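Local coordinates for citrinin polyketide synthase (Monascus purpureus, PDB 5MPT), which builds the carbon skeleton of the mycotoxin citrinin from malonyl-CoA units, this chain being its C-methyltransferase domain, crystallised with S-adenosyl-L-homocysteine, at residues Pro133-Thr145 against Gly169-Ile182. Numbering follows the deposited sequence.
With SAH (S-adenosyl-L-homocysteine), chain B; EDO (1,2-ethanediol), chain C.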
loop_
_atom_site.group_PDB
_atom_site.type_symbol
_atom_site.label_atom_id
_atom_site.label_comp_id
_atom_site.label_asym_id
_atom_site.label_seq_id
_atom_site.Cartn_x
_atom_site.Cartn_y
_atom_site.Cartn_z
ATOM N N PRO A 133 -4.626 6.216 -19.155
ATOM C CA PRO A 133 -4.345 7.463 -18.419
ATOM C C PRO A 133 -4.789 7.455 -16.960
ATOM O O PRO A 133 -4.228 8.203 -16.155
ATOM C CB PRO A 133 -5.097 8.526 -19.232
ATOM C CG PRO A 133 -6.200 7.760 -19.941
ATOM C CD PRO A 133 -5.594 6.424 -20.266
ATOM N N LEU A 134 -5.807 6.682 -16.591
ATOM C CA LEU A 134 -6.226 6.696 -15.201
ATOM C C LEU A 134 -5.180 6.069 -14.298
ATOM O O LEU A 134 -5.145 6.379 -13.102
ATOM C CB LEU A 134 -7.549 5.962 -15.033
ATOM C CG LEU A 134 -8.688 6.512 -15.875
ATOM C CD1 LEU A 134 -9.874 5.650 -15.624
ATOM C CD2 LEU A 134 -8.997 7.950 -15.508
ATOM N N HIS A 135 -4.316 5.211 -14.853
ATOM C CA HIS A 135 -3.282 4.535 -14.083
ATOM C C HIS A 135 -1.926 5.145 -14.340
ATOM O O HIS A 135 -0.905 4.501 -14.084
ATOM C CB HIS A 135 -3.283 3.037 -14.405
ATOM C CG HIS A 135 -4.656 2.454 -14.469
ATOM N ND1 HIS A 135 -5.412 2.265 -13.336
ATOM C CD2 HIS A 135 -5.435 2.085 -15.518
ATOM C CE1 HIS A 135 -6.596 1.783 -13.675
ATOM N NE2 HIS A 135 -6.640 1.674 -15.000
ATOM N N ALA A 136 -1.896 6.408 -14.768
ATOM C CA ALA A 136 -0.647 7.020 -15.182
ATOM C C ALA A 136 0.352 7.108 -14.045
ATOM O O ALA A 136 1.560 6.935 -14.277
ATOM C CB ALA A 136 -0.898 8.412 -15.765
ATOM N N ALA A 137 -0.106 7.410 -12.830
ATOM C CA ALA A 137 0.821 7.809 -11.779
ATOM C C ALA A 137 1.840 6.714 -11.480
ATOM O O ALA A 137 3.023 7.002 -11.343
ATOM C CB ALA A 137 0.050 8.211 -10.512
ATOM N N GLU A 138 1.400 5.459 -11.334
ATOM C CA GLU A 138 2.332 4.396 -10.977
ATOM C C GLU A 138 3.251 4.049 -12.126
ATOM O O GLU A 138 4.351 3.528 -11.904
ATOM C CB GLU A 138 1.605 3.133 -10.540
ATOM C CG GLU A 138 0.620 2.573 -11.538
ATOM C CD GLU A 138 -0.798 2.946 -11.193
ATOM O OE1 GLU A 138 -1.019 4.146 -10.886
ATOM O OE2 GLU A 138 -1.648 2.042 -11.269
ATOM N N HIS A 139 2.819 4.315 -13.347
ATOM C CA HIS A 139 3.682 4.074 -14.503
ATOM C C HIS A 139 4.756 5.143 -14.618
ATOM O O HIS A 139 5.916 4.835 -14.933
ATOM C CB HIS A 139 2.790 3.987 -15.738
ATOM C CG HIS A 139 1.822 2.864 -15.641
ATOM N ND1 HIS A 139 0.563 2.894 -16.210
ATOM C CD2 HIS A 139 1.905 1.693 -14.970
ATOM C CE1 HIS A 139 -0.061 1.766 -15.930
ATOM N NE2 HIS A 139 0.719 1.029 -15.161
ATOM N N LYS A 140 4.396 6.398 -14.348
ATOM C CA LYS A 140 5.400 7.445 -14.273
ATOM C C LYS A 140 6.386 7.159 -13.147
ATOM O O LYS A 140 7.602 7.346 -13.322
ATOM C CB LYS A 140 4.738 8.804 -14.057
ATOM C CG LYS A 140 3.816 9.279 -15.161
ATOM C CD LYS A 140 3.292 10.677 -14.823
ATOM C CE LYS A 140 2.311 11.208 -15.845
ATOM N NZ LYS A 140 1.517 12.342 -15.257
ATOM N N LEU A 141 5.889 6.724 -11.982
ATOM C CA LEU A 141 6.791 6.384 -10.891
ATOM C C LEU A 141 7.699 5.227 -11.282
ATOM O O LEU A 141 8.875 5.194 -10.899
ATOM C CB LEU A 141 6.003 6.037 -9.633
ATOM C CG LEU A 141 6.756 6.052 -8.294
ATOM C CD1 LEU A 141 7.301 7.430 -7.992
ATOM C CD2 LEU A 141 5.816 5.584 -7.219
ATOM N N THR A 142 7.161 4.261 -12.026
ATOM C CA THR A 142 7.961 3.121 -12.461
ATOM C C THR A 142 9.172 3.578 -13.284
ATOM O O THR A 142 10.309 3.104 -13.083
ATOM C CB THR A 142 7.064 2.174 -13.262
ATOM O OG1 THR A 142 6.125 1.550 -12.373
ATOM C CG2 THR A 142 7.884 1.096 -13.987
ATOM N N SER A 143 8.977 4.565 -14.152
ATOM C CA SER A 143 10.118 5.027 -14.928
ATOM C C SER A 143 11.015 5.998 -14.162
ATOM O O SER A 143 12.228 6.057 -14.440
ATOM C CB SER A 143 9.631 5.649 -16.236
ATOM O OG SER A 143 9.322 4.616 -17.148
ATOM N N LEU A 144 10.460 6.734 -13.192
ATOM C CA LEU A 144 11.249 7.680 -12.402
ATOM C C LEU A 144 12.387 6.973 -11.677
ATOM O O LEU A 144 13.562 7.384 -11.767
ATOM C CB LEU A 144 10.336 8.414 -11.409
ATOM C CG LEU A 144 10.955 9.519 -10.537
ATOM C CD1 LEU A 144 9.869 10.382 -9.896
ATOM C CD2 LEU A 144 11.803 8.968 -9.419
ATOM N N THR A 145 12.080 5.885 -10.977
ATOM C CA THR A 145 13.168 5.111 -10.383
ATOM C C THR A 145 13.758 4.148 -11.395
ATOM O O THR A 145 14.971 3.933 -11.410
ATOM C CB THR A 145 12.690 4.330 -9.148
ATOM O OG1 THR A 145 11.616 3.462 -9.513
ATOM C CG2 THR A 145 12.207 5.269 -8.050
ATOM N N GLY A 169 8.388 13.979 -8.236
ATOM C CA GLY A 169 8.224 12.680 -7.617
ATOM C C GLY A 169 7.182 12.719 -6.518
ATOM O O GLY A 169 6.345 11.821 -6.416
ATOM N N ARG A 170 7.220 13.769 -5.687
ATOM C CA ARG A 170 6.232 13.928 -4.621
ATOM C C ARG A 170 4.822 14.006 -5.185
ATOM O O ARG A 170 3.893 13.428 -4.617
ATOM C CB ARG A 170 6.541 15.175 -3.793
ATOM C CG ARG A 170 7.751 15.047 -2.925
ATOM C CD ARG A 170 7.849 16.192 -1.920
ATOM N NE ARG A 170 8.125 17.474 -2.565
ATOM C CZ ARG A 170 9.341 17.927 -2.853
ATOM N NH1 ARG A 170 10.418 17.203 -2.582
ATOM N NH2 ARG A 170 9.482 19.109 -3.424
ATOM N N GLU A 171 4.639 14.705 -6.309
ATOM C CA GLU A 171 3.308 14.785 -6.898
ATOM C C GLU A 171 2.858 13.428 -7.407
ATOM O O GLU A 171 1.700 13.036 -7.216
ATOM C CB GLU A 171 3.281 15.798 -8.033
ATOM C CG GLU A 171 1.889 16.236 -8.401
ATOM C CD GLU A 171 1.864 17.145 -9.613
ATOM O OE1 GLU A 171 2.435 16.760 -10.653
ATOM O OE2 GLU A 171 1.272 18.242 -9.520
ATOM N N ILE A 172 3.760 12.691 -8.046
ATOM C CA ILE A 172 3.398 11.385 -8.586
ATOM C C ILE A 172 2.981 10.447 -7.463
ATOM O O ILE A 172 1.977 9.733 -7.574
ATOM C CB ILE A 172 4.564 10.807 -9.404
ATOM C CG1 ILE A 172 4.751 11.611 -10.687
ATOM C CG2 ILE A 172 4.349 9.322 -9.720
ATOM C CD1 ILE A 172 6.036 11.279 -11.453
ATOM N N VAL A 173 3.741 10.421 -6.378
ATOM C CA VAL A 173 3.478 9.427 -5.349
ATOM C C VAL A 173 2.186 9.759 -4.599
ATOM O O VAL A 173 1.415 8.855 -4.245
ATOM C CB VAL A 173 4.706 9.281 -4.432
ATOM C CG1 VAL A 173 4.914 10.537 -3.621
ATOM C CG2 VAL A 173 4.540 8.063 -3.554
ATOM N N THR A 174 1.903 11.054 -4.380
ATOM C CA THR A 174 0.596 11.466 -3.880
ATOM C C THR A 174 -0.514 10.973 -4.793
ATOM O O THR A 174 -1.526 10.440 -4.329
ATOM C CB THR A 174 0.523 12.989 -3.781
ATOM O OG1 THR A 174 1.477 13.454 -2.829
ATOM C CG2 THR A 174 -0.870 13.438 -3.375
ATOM N N ASP A 175 -0.347 11.166 -6.102
ATOM C CA ASP A 175 -1.379 10.740 -7.038
ATOM C C ASP A 175 -1.525 9.226 -7.030
ATOM O O ASP A 175 -2.635 8.708 -7.142
ATOM C CB ASP A 175 -1.055 11.241 -8.443
ATOM C CG ASP A 175 -1.357 12.710 -8.623
ATOM O OD1 ASP A 175 -1.929 13.314 -7.696
ATOM O OD2 ASP A 175 -1.044 13.253 -9.708
ATOM N N VAL A 176 -0.417 8.501 -6.871
ATOM C CA VAL A 176 -0.494 7.045 -6.733
ATOM C C VAL A 176 -1.382 6.690 -5.543
ATOM O O VAL A 176 -2.301 5.864 -5.654
ATOM C CB VAL A 176 0.915 6.439 -6.594
ATOM C CG1 VAL A 176 0.868 4.938 -6.173
ATOM C CG2 VAL A 176 1.693 6.598 -7.911
ATOM N N TYR A 177 -1.170 7.358 -4.408
ATOM C CA TYR A 177 -1.881 6.959 -3.199
ATOM C C TYR A 177 -3.334 7.407 -3.163
ATOM O O TYR A 177 -4.130 6.753 -2.495
ATOM C CB TYR A 177 -1.161 7.495 -1.952
ATOM C CG TYR A 177 0.176 6.861 -1.640
ATOM C CD1 TYR A 177 0.385 5.482 -1.744
ATOM C CD2 TYR A 177 1.236 7.645 -1.237
ATOM C CE1 TYR A 177 1.581 4.935 -1.432
ATOM C CE2 TYR A 177 2.427 7.104 -0.928
ATOM C CZ TYR A 177 2.609 5.745 -1.031
ATOM O OH TYR A 177 3.844 5.240 -0.682
ATOM N N ALA A 178 -3.684 8.517 -3.817
ATOM C CA ALA A 178 -5.025 9.094 -3.771
ATOM C C ALA A 178 -5.841 8.814 -5.022
ATOM O O ALA A 178 -7.037 8.501 -4.912
ATOM C CB ALA A 178 -4.938 10.616 -3.586
ATOM N N LYS A 179 -5.221 8.932 -6.195
ATOM C CA LYS A 179 -5.960 8.997 -7.448
ATOM C C LYS A 179 -5.955 7.691 -8.235
ATOM O O LYS A 179 -6.975 7.347 -8.846
ATOM C CB LYS A 179 -5.415 10.116 -8.344
ATOM C CG LYS A 179 -5.539 11.494 -7.752
ATOM C CD LYS A 179 -5.136 12.604 -8.728
ATOM C CE LYS A 179 -4.982 13.955 -8.016
ATOM N NZ LYS A 179 -4.402 13.838 -6.623
ATOM N N SER A 180 -4.842 6.979 -8.264
ATOM C CA SER A 180 -4.769 5.730 -9.007
ATOM C C SER A 180 -5.850 4.759 -8.536
ATOM O O SER A 180 -5.935 4.462 -7.335
ATOM C CB SER A 180 -3.407 5.078 -8.851
ATOM O OG SER A 180 -2.443 5.769 -9.616
ATOM N N PRO A 181 -6.673 4.228 -9.456
ATOM C CA PRO A 181 -7.688 3.242 -9.073
ATOM C C PRO A 181 -7.168 2.115 -8.188
ATOM O O PRO A 181 -7.883 1.673 -7.292
ATOM C CB PRO A 181 -8.186 2.737 -10.440
ATOM C CG PRO A 181 -8.084 3.922 -11.308
ATOM C CD PRO A 181 -6.751 4.556 -10.894
ATOM N N ILE A 182 -5.924 1.664 -8.376
ATOM C CA ILE A 182 -5.423 0.533 -7.599
ATOM C C ILE A 182 -5.486 0.822 -6.102
ATOM O O ILE A 182 -5.596 -0.102 -5.289
ATOM C CB ILE A 182 -3.982 0.186 -8.043
ATOM C CG1 ILE A 182 -3.455 -1.078 -7.358
ATOM C CG2 ILE A 182 -2.996 1.318 -7.706
ATOM C CD1 ILE A 182 -4.204 -2.317 -7.667
HETATM N N SAH B . -1.472 5.903 3.853
HETATM C CA SAH B . -0.354 6.349 2.968
HETATM C CB SAH B . 0.115 5.386 1.884
HETATM C CG SAH B . 0.950 4.220 2.384
HETATM S SD SAH B . 2.657 4.840 2.573
HETATM C C SAH B . -0.809 7.662 2.273
HETATM O O SAH B . 0.217 8.427 1.961
HETATM O OXT SAH B . -1.954 7.933 2.011
HETATM C "C5'" SAH B . 3.106 4.259 4.229
HETATM C "C4'" SAH B . 2.969 5.403 5.212
HETATM O "O4'" SAH B . 3.213 4.821 6.510
HETATM C "C3'" SAH B . 3.981 6.543 5.041
HETATM O "O3'" SAH B . 3.262 7.764 5.186
HETATM C "C2'" SAH B . 4.979 6.311 6.189
HETATM O "O2'" SAH B . 5.529 7.527 6.693
HETATM C "C1'" SAH B . 4.076 5.663 7.232
HETATM N N9 SAH B . 4.746 4.852 8.242
HETATM C C8 SAH B . 5.793 3.986 8.075
HETATM N N7 SAH B . 6.215 3.432 9.186
HETATM C C5 SAH B . 5.388 3.979 10.159
HETATM C C6 SAH B . 5.318 3.806 11.555
HETATM N N6 SAH B . 6.152 3.029 12.257
HETATM N N1 SAH B . 4.374 4.498 12.221
HETATM C C2 SAH B . 3.555 5.304 11.538
HETATM N N3 SAH B . 3.518 5.546 10.227
HETATM C C4 SAH B . 4.473 4.850 9.588
HETATM C C1 EDO C . -10.599 0.861 -17.311
HETATM O O1 EDO C . -10.667 -0.485 -17.783
HETATM C C2 EDO C . -9.194 1.396 -17.537
HETATM O O2 EDO C . -8.242 0.366 -17.219
HETATM O O HOH W 1 -2.860 7.557 -11.646
HETATM O O HOH W 2 -4.382 2.386 -10.703
#
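Ile-172 pushes into helix 136-145 as a knob into a hole, seated among Ala-137, Lys-140, Leu-141 and Leu-144. The host motif is a pair of roughly antiparallel helices, 136-145 and 169-178, their N-to-C directions 140° apart and their axes approaching to 8.3 Å. From CB of Ile-172 the two branches part. CG2, anti to the backbone N, meets the carbonyl oxygen of Ala-137 and lies 3.7 Å from Leu-141 CB; CG1 leads on to CD1, which rests 3.8 Å from Lys-140 CB with Leu-144 CD1 a little farther off. Leu-144 CD1 also lies against Gly-169 CA, where helix 169-178 presents bare backbone. One turn on from Ile-172, Val-176 CG2 presses on Ala-137 CB at 3.5 Å, a tight fit for two methyl groups.

Where helix 169-178 gives way to helix 181-198, polar bonds join the apolar packing. Glu-138 bends at chi2 (-100°), bringing its carboxylate to Ser-180, whose OG donates to OE1 on the syn side in a short 2.5 Å bond. The other oxygen of Glu-138, OE2, is hydrogen-bonded to Tyr-40 OH and accepts from a water that also accepts from Ile-182 N and bonds to His-135 ND1. With both oxygens engaged, this buried carboxylate is held against rotation. Pro-181 CG comes within 3.5 Å of His-135 CE1, the two side chains crossing at about a right angle.

Helix 169-178 also carries Tyr-177, an active-site residue next to Val-176, whose ring has CB of S-adenosyl-L-homocysteine over its centre. At the junction a second water donates to Leu-134 O and to Ser-180 OG, and accepts from Ala-137 N at 3.0 Å.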